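Local coordinates for protein phospholipase A1 (Streptomyces albidoflavus, PDB 4HYQ) that hydrolyses glycerophospholipids at the sn-1 ester, releasing a fatty acid, as a phospholipase A1 of the GDSL-like lipase family, at residues G81-C94 against R105-L117. Residues are numbered along the deposited sequence; the frame is centred on the assembly and turned at random.
Sequences GGNDAGFADVMTTC and RVNTAKAFVESTL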
ATOM      1  N   GLY A  81      -0.783   6.306   3.307  1.00  7.58           N
ATOM      2  CA  GLY A  81      -0.289   7.546   2.732  1.00  9.46           C
ATOM      3  C   GLY A  81      -0.751   7.808   1.309  1.00  9.94           C
ATOM      4  O   GLY A  81      -0.949   8.959   0.928  1.00 10.85           O
ATOM      5  N   GLY A  82      -0.909   6.746   0.519  1.00  9.60           N
ATOM      6  CA  GLY A  82      -1.354   6.914  -0.856  1.00 10.14           C
ATOM      7  C   GLY A  82      -2.670   7.677  -0.970  1.00 11.56           C
ATOM      8  O   GLY A  82      -2.805   8.568  -1.811  1.00 12.52           O
ATOM      9  N   ASN A  83      -3.649   7.342  -0.134  1.00 11.31           N
ATOM     10  CA  ASN A  83      -4.936   8.033  -0.198  1.00 11.13           C
ATOM     11  C   ASN A  83      -4.898   9.445   0.381  1.00 11.56           C
ATOM     12  O   ASN A  83      -5.687  10.305  -0.024  1.00 11.64           O
ATOM     13  CB  ASN A  83      -6.033   7.205   0.480  1.00 12.24           C
ATOM     14  CG  ASN A  83      -6.314   5.903  -0.262  1.00 13.31           C
ATOM     15  OD1 ASN A  83      -6.554   5.902  -1.475  1.00 14.98           O
ATOM     16  ND2 ASN A  83      -6.290   4.795   0.462  1.00 11.88           N
ATOM     17  N   ASP A  84      -3.996   9.707   1.323  1.00 11.69           N
ATOM     18  CA  ASP A  84      -3.902  11.074   1.845  1.00 12.08           C
ATOM     19  C   ASP A  84      -3.506  11.983   0.691  1.00 13.51           C
ATOM     20  O   ASP A  84      -3.988  13.105   0.578  1.00 13.76           O
ATOM     21  CB  ASP A  84      -2.822  11.192   2.924  1.00 12.74           C
ATOM     22  CG  ASP A  84      -3.251  10.600   4.255  1.00 14.02           C
ATOM     23  OD1 ASP A  84      -3.466  11.374   5.215  1.00 14.48           O
ATOM     24  OD2 ASP A  84      -3.368   9.369   4.343  1.00 13.37           O
ATOM     25  N   ALA A  85      -2.621  11.484  -0.164  1.00 13.01           N
ATOM     26  CA  ALA A  85      -2.128  12.262  -1.293  1.00 14.09           C
ATOM     27  C   ALA A  85      -3.072  12.252  -2.486  1.00 15.66           C
ATOM     28  O   ALA A  85      -2.742  12.803  -3.541  1.00 17.38           O
ATOM     29  CB  ALA A  85      -0.751  11.758  -1.712  1.00 13.12           C
ATOM     30  N   GLY A  86      -4.232  11.620  -2.310  1.00 15.44           N
ATOM     31  CA  GLY A  86      -5.250  11.562  -3.357  1.00 16.20           C
ATOM     32  C   GLY A  86      -4.922  10.786  -4.617  1.00 16.91           C
ATOM     33  O   GLY A  86      -5.398  11.126  -5.702  1.00 17.59           O
ATOM     34  N   PHE A  87      -4.152   9.717  -4.505  1.00 17.23           N
ATOM     35  CA  PHE A  87      -3.810   9.007  -5.722  1.00 18.52           C
ATOM     36  C   PHE A  87      -4.968   8.340  -6.455  1.00 18.75           C
ATOM     37  O   PHE A  87      -4.893   8.151  -7.669  1.00 18.36           O
ATOM     38  CB  PHE A  87      -2.625   8.070  -5.470  1.00 20.85           C
ATOM     39  CG  PHE A  87      -1.309   8.807  -5.468  1.00 24.43           C
ATOM     40  CD1 PHE A  87      -0.491   8.830  -4.347  1.00 26.32           C
ATOM     41  CD2 PHE A  87      -0.940   9.570  -6.575  1.00 26.45           C
ATOM     42  CE1 PHE A  87       0.670   9.611  -4.325  1.00 25.52           C
ATOM     43  CE2 PHE A  87       0.213  10.350  -6.561  1.00 27.00           C
ATOM     44  CZ  PHE A  87       1.019  10.368  -5.428  1.00 26.94           C
ATOM     45  N   ALA A  88      -6.048   8.017  -5.753  1.00 18.01           N
ATOM     46  CA  ALA A  88      -7.206   7.439  -6.432  1.00 19.66           C
ATOM     47  C   ALA A  88      -7.813   8.525  -7.340  1.00 19.48           C
ATOM     48  O   ALA A  88      -8.207   8.246  -8.470  1.00 19.39           O
ATOM     49  CB  ALA A  88      -8.235   6.959  -5.425  1.00 19.82           C
ATOM     50  N   ASP A  89      -7.884   9.760  -6.841  1.00 17.80           N
ATOM     51  CA  ASP A  89      -8.407  10.877  -7.629  1.00 18.20           C
ATOM     52  C   ASP A  89      -7.441  11.154  -8.777  1.00 16.17           C
ATOM     53  O   ASP A  89      -7.853  11.491  -9.880  1.00 15.11           O
ATOM     54  CB  ASP A  89      -8.542  12.144  -6.774  1.00 22.29           C
ATOM     55  CG  ASP A  89      -9.204  13.296  -7.535  1.00 26.25           C
ATOM     56  OD1 ASP A  89     -10.355  13.116  -7.985  1.00 29.88           O
ATOM     57  OD2 ASP A  89      -8.581  14.374  -7.691  1.00 29.95           O
ATOM     58  N   VAL A  90      -6.144  11.030  -8.512  1.00 13.72           N
ATOM     59  CA  VAL A  90      -5.148  11.242  -9.559  1.00 13.57           C
ATOM     60  C   VAL A  90      -5.371  10.234 -10.686  1.00 14.12           C
ATOM     61  O   VAL A  90      -5.384  10.598 -11.871  1.00 13.29           O
ATOM     62  CB  VAL A  90      -3.709  11.072  -9.015  1.00 14.96           C
ATOM     63  CG1 VAL A  90      -2.712  10.994 -10.165  1.00 14.89           C
ATOM     64  CG2 VAL A  90      -3.364  12.252  -8.083  1.00 15.57           C
ATOM     65  N   MET A  91      -5.554   8.969 -10.321  1.00 12.64           N
ATOM     66  CA  MET A  91      -5.752   7.946 -11.344  1.00 12.36           C
ATOM     67  C   MET A  91      -7.053   8.179 -12.121  1.00 13.00           C
ATOM     68  O   MET A  91      -7.089   7.973 -13.330  1.00 14.26           O
ATOM     69  CB  MET A  91      -5.734   6.544 -10.726  1.00 14.29           C
ATOM     70  CG  MET A  91      -4.406   6.177 -10.050  1.00 15.62           C
ATOM     71  SD  MET A  91      -2.939   6.769 -10.949  1.00 18.81           S
ATOM     72  CE  MET A  91      -2.869   5.651 -12.282  1.00 18.50           C
ATOM     73  N   THR A  92      -8.110   8.621 -11.446  1.00 14.34           N
ATOM     74  CA  THR A  92      -9.370   8.892 -12.136  1.00 15.55           C
ATOM     75  C   THR A  92      -9.135  10.009 -13.155  1.00 15.41           C
ATOM     76  O   THR A  92      -9.593   9.934 -14.296  1.00 13.56           O
ATOM     77  CB  THR A  92     -10.471   9.312 -11.139  1.00 17.46           C
ATOM     78  OG1 THR A  92     -10.713   8.229 -10.232  1.00 17.83           O
ATOM     79  CG2 THR A  92     -11.772   9.661 -11.865  1.00 20.30           C
ATOM     80  N   THR A  93      -8.405  11.043 -12.745  1.00 14.64           N
ATOM     81  CA  THR A  93      -8.109  12.159 -13.635  1.00 15.17           C
ATOM     82  C   THR A  93      -7.288  11.716 -14.842  1.00 16.31           C
ATOM     83  O   THR A  93      -7.583  12.090 -15.982  1.00 16.30           O
ATOM     84  CB  THR A  93      -7.343  13.267 -12.878  1.00 14.96           C
ATOM     85  OG1 THR A  93      -8.195  13.798 -11.855  1.00 16.00           O
ATOM     86  CG2 THR A  93      -6.913  14.389 -13.830  1.00 14.66           C
ATOM     87  N   CYS A  94      -6.268  10.902 -14.600  1.00 15.59           N
ATOM     88  CA  CYS A  94      -5.409  10.447 -15.680  1.00 16.38           C
ATOM     89  C   CYS A  94      -6.129   9.526 -16.664  1.00 16.40           C
ATOM     90  O   CYS A  94      -5.827   9.530 -17.858  1.00 18.96           O
ATOM     91  CB  CYS A  94      -4.181   9.749 -15.104  1.00 16.24           C
ATOM     92  SG  CYS A  94      -3.081  10.946 -14.272  1.00 16.85           S
ATOM     93  N   ARG A 105      -2.487  17.232 -12.306  1.00 15.18           N
ATOM     94  CA  ARG A 105      -3.005  16.592 -11.103  1.00 15.06           C
ATOM     95  C   ARG A 105      -1.912  15.805 -10.376  1.00 15.51           C
ATOM     96  O   ARG A 105      -1.844  15.809  -9.140  1.00 15.96           O
ATOM     97  CB  ARG A 105      -4.172  15.661 -11.448  1.00 15.95           C
ATOM     98  CG  ARG A 105      -4.812  15.025 -10.235  1.00 15.55           C
ATOM     99  CD  ARG A 105      -5.597  16.044  -9.421  1.00 20.28           C
ATOM    100  NE  ARG A 105      -6.078  15.520  -8.146  1.00 22.20           N
ATOM    101  CZ  ARG A 105      -5.310  15.303  -7.078  1.00 24.11           C
ATOM    102  NH1 ARG A 105      -4.010  15.559  -7.126  1.00 21.67           N
ATOM    103  NH2 ARG A 105      -5.852  14.852  -5.951  1.00 24.24           N
ATOM    104  N   VAL A 106      -1.068  15.119 -11.136  1.00 13.98           N
ATOM    105  CA  VAL A 106       0.025  14.358 -10.539  1.00 15.29           C
ATOM    106  C   VAL A 106       0.942  15.333  -9.796  1.00 16.58           C
ATOM    107  O   VAL A 106       1.387  15.053  -8.687  1.00 17.00           O
ATOM    108  CB  VAL A 106       0.890  13.639 -11.602  1.00 14.49           C
ATOM    109  CG1 VAL A 106       2.193  13.170 -10.975  1.00 16.74           C
ATOM    110  CG2 VAL A 106       0.146  12.437 -12.178  1.00 14.94           C
ATOM    111  N   ASN A 107       1.228  16.478 -10.411  1.00 16.16           N
ATOM    112  CA  ASN A 107       2.124  17.441  -9.773  1.00 18.37           C
ATOM    113  C   ASN A 107       1.572  17.999  -8.473  1.00 17.98           C
ATOM    114  O   ASN A 107       2.328  18.260  -7.532  1.00 17.09           O
ATOM    115  CB  ASN A 107       2.476  18.580 -10.738  1.00 19.23           C
ATOM    116  CG  ASN A 107       3.419  18.135 -11.833  1.00 20.88           C
ATOM    117  OD1 ASN A 107       4.113  17.128 -11.697  1.00 22.82           O
ATOM    118  ND2 ASN A 107       3.465  18.893 -12.924  1.00 22.73           N
ATOM    119  N   THR A 108       0.258  18.183  -8.413  1.00 17.71           N
ATOM    120  CA  THR A 108      -0.365  18.674  -7.196  1.00 18.23           C
ATOM    121  C   THR A 108      -0.212  17.604  -6.110  1.00 18.09           C
ATOM    122  O   THR A 108       0.032  17.925  -4.943  1.00 18.22           O
ATOM    123  CB  THR A 108      -1.864  18.992  -7.413  1.00 19.62           C
ATOM    124  OG1 THR A 108      -1.988  20.134  -8.266  1.00 21.89           O
ATOM    125  CG2 THR A 108      -2.543  19.288  -6.097  1.00 22.80           C
ATOM    126  N   ALA A 109      -0.339  16.335  -6.502  1.00 15.76           N
ATOM    127  CA  ALA A 109      -0.194  15.231  -5.556  1.00 14.69           C
ATOM    128  C   ALA A 109       1.253  15.161  -5.052  1.00 13.02           C
ATOM    129  O   ALA A 109       1.495  14.996  -3.852  1.00 13.52           O
ATOM    130  CB  ALA A 109      -0.574  13.900  -6.223  1.00 15.21           C
ATOM    131  N   LYS A 110       2.212  15.292  -5.968  1.00 12.62           N
ATOM    132  CA  LYS A 110       3.622  15.243  -5.581  1.00 13.98           C
ATOM    133  C   LYS A 110       3.957  16.367  -4.610  1.00 15.83           C
ATOM    134  O   LYS A 110       4.756  16.169  -3.689  1.00 15.46           O
ATOM    135  CB  LYS A 110       4.520  15.316  -6.813  1.00 14.73           C
ATOM    136  CG  LYS A 110       4.371  14.095  -7.715  1.00 15.89           C
ATOM    137  CD  LYS A 110       5.162  14.226  -8.993  1.00 20.40           C
ATOM    138  CE  LYS A 110       6.649  14.054  -8.743  1.00 22.47           C
ATOM    139  NZ  LYS A 110       7.404  14.181 -10.016  1.00 23.68           N
ATOM    140  N   ALA A 111       3.346  17.538  -4.790  1.00 14.06           N
ATOM    141  CA  ALA A 111       3.629  18.657  -3.891  1.00 16.85           C
ATOM    142  C   ALA A 111       3.140  18.339  -2.484  1.00 16.78           C
ATOM    143  O   ALA A 111       3.782  18.710  -1.504  1.00 18.29           O
ATOM    144  CB  ALA A 111       2.969  19.941  -4.399  1.00 15.52           C
ATOM    145  N   PHE A 112       2.004  17.653  -2.390  1.00 15.74           N
ATOM    146  CA  PHE A 112       1.427  17.268  -1.101  1.00 15.07           C
ATOM    147  C   PHE A 112       2.324  16.222  -0.448  1.00 15.50           C
ATOM    148  O   PHE A 112       2.556  16.253   0.762  1.00 15.72           O
ATOM    149  CB  PHE A 112       0.025  16.681  -1.308  1.00 16.39           C
ATOM    150  CG  PHE A 112      -0.588  16.105  -0.059  1.00 16.22           C
ATOM    151  CD1 PHE A 112      -1.449  16.865   0.725  1.00 17.88           C
ATOM    152  CD2 PHE A 112      -0.307  14.795   0.330  1.00 17.43           C
ATOM    153  CE1 PHE A 112      -2.017  16.330   1.887  1.00 18.28           C
ATOM    154  CE2 PHE A 112      -0.865  14.253   1.486  1.00 17.41           C
ATOM    155  CZ  PHE A 112      -1.730  15.025   2.267  1.00 17.60           C
ATOM    156  N   VAL A 113       2.821  15.295  -1.258  1.00 14.26           N
ATOM    157  CA  VAL A 113       3.687  14.229  -0.769  1.00 15.25           C
ATOM    158  C   VAL A 113       4.951  14.786  -0.129  1.00 17.01           C
ATOM    159  O   VAL A 113       5.391  14.290   0.904  1.00 16.52           O
ATOM    160  CB  VAL A 113       4.075  13.258  -1.910  1.00 15.23           C
ATOM    161  CG1 VAL A 113       5.257  12.378  -1.487  1.00 12.19           C
ATOM    162  CG2 VAL A 113       2.874  12.382  -2.276  1.00 15.38           C
ATOM    163  N   GLU A 114       5.526  15.823  -0.732  1.00 17.32           N
ATOM    164  CA  GLU A 114       6.750  16.421  -0.199  1.00 20.97           C
ATOM    165  C   GLU A 114       6.539  17.317   1.010  1.00 20.84           C
ATOM    166  O   GLU A 114       7.320  17.282   1.962  1.00 21.76           O
ATOM    167  CB  GLU A 114       7.443  17.280  -1.261  1.00 24.00           C
ATOM    168  CG  GLU A 114       7.904  16.553  -2.499  1.00 31.35           C
ATOM    169  CD  GLU A 114       8.407  17.518  -3.559  1.00 35.75           C
ATOM    170  OE1 GLU A 114       9.360  18.276  -3.269  1.00 38.41           O
ATOM    171  OE2 GLU A 114       7.843  17.523  -4.676  1.00 38.30           O
ATOM    172  N   SER A 115       5.478  18.113   0.976  1.00 19.92           N
ATOM    173  CA  SER A 115       5.233  19.092   2.027  1.00 20.53           C
ATOM    174  C   SER A 115       4.298  18.757   3.171  1.00 20.50           C
ATOM    175  O   SER A 115       4.451  19.288   4.269  1.00 22.82           O
ATOM    176  CB  SER A 115       4.723  20.380   1.390  1.00 21.53           C
ATOM    177  OG  SER A 115       3.374  20.213   0.969  1.00 25.74           O
ATOM    178  N   THR A 116       3.325  17.891   2.927  1.00 18.20           N
ATOM    179  CA  THR A 116       2.349  17.591   3.952  1.00 17.43           C
ATOM    180  C   THR A 116       2.340  16.166   4.477  1.00 15.61           C
ATOM    181  O   THR A 116       2.128  15.930   5.670  1.00 15.54           O
ATOM    182  CB  THR A 116       0.950  17.933   3.432  1.00 18.50           C
ATOM    183  OG1 THR A 116       0.949  19.282   2.948  1.00 21.12           O
ATOM    184  CG2 THR A 116      -0.082  17.796   4.531  1.00 20.85           C
ATOM    185  N   LEU A 117       2.558  15.205   3.595  1.00 13.83           N
ATOM    186  CA  LEU A 117       2.541  13.822   4.027  1.00 13.89           C
ATOM    187  C   LEU A 117       3.565  13.461   5.111  1.00 13.66           C
ATOM    188  O   LEU A 117       3.248  12.714   6.029  1.00 13.66           O
ATOM    189  CB  LEU A 117       2.722  12.894   2.828  1.00 14.33           C
ATOM    190  CG  LEU A 117       2.611  11.399   3.156  1.00 13.76           C
ATOM    191  CD1 LEU A 117       1.231  11.070   3.723  1.00 14.26           C
ATOM    192  CD2 LEU A 117       2.880  10.602   1.890  1.00 14.70           C
TER
HETATM  193  O   HOH W   1      -3.300  15.484  -4.035  1.00 30.04           O
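Arg-105 and Asp-89 form a salt bridge across an antiparallel helix pair, helices 87-96 and 99-115, in this SGNH-hydrolase fold. The axes of helix 87-94 and helix 105-115 approach to 9.6 Å. Arg-105 NE donates to the anti side of Asp-89 OD2 at 2.8 Å, close to the guanidinium plane, while NH2 adds a weak second bond to the same oxygen. The carboxylate is turned 50° from that plane. Val-90 CG2 lies over one guanidinium face, 3.5 Å from Arg-105 NH1: with the arginine CG anti to the backbone N (chi1 -177°) beside this methyl, a bend at chi2 (71°) carries the guanidinium over it. With an alanine in place of Arg-105, the Asp-89 carboxylate would probably lose its cationic mate and Val-90 CG2 the guanidinium packed on it. Deeper in, Ala-109 CB meets Val-90 CG2 and Phe-87 CE2, while Val-113 CG2 touches Ala-85 CB. Farther along, Asp-84 O sits over a face of the Phe-112 ring, 3.4 Å from Phe-112 CZ; the Asp-84 carboxylate turns to Thr-58 and Arg-120. A Cys-94–Cys-102 disulfide links the helices near their connection. A water bridges the segments, donating to Ala-85 O at 2.8 Å and accepting from Arg-105 NH1.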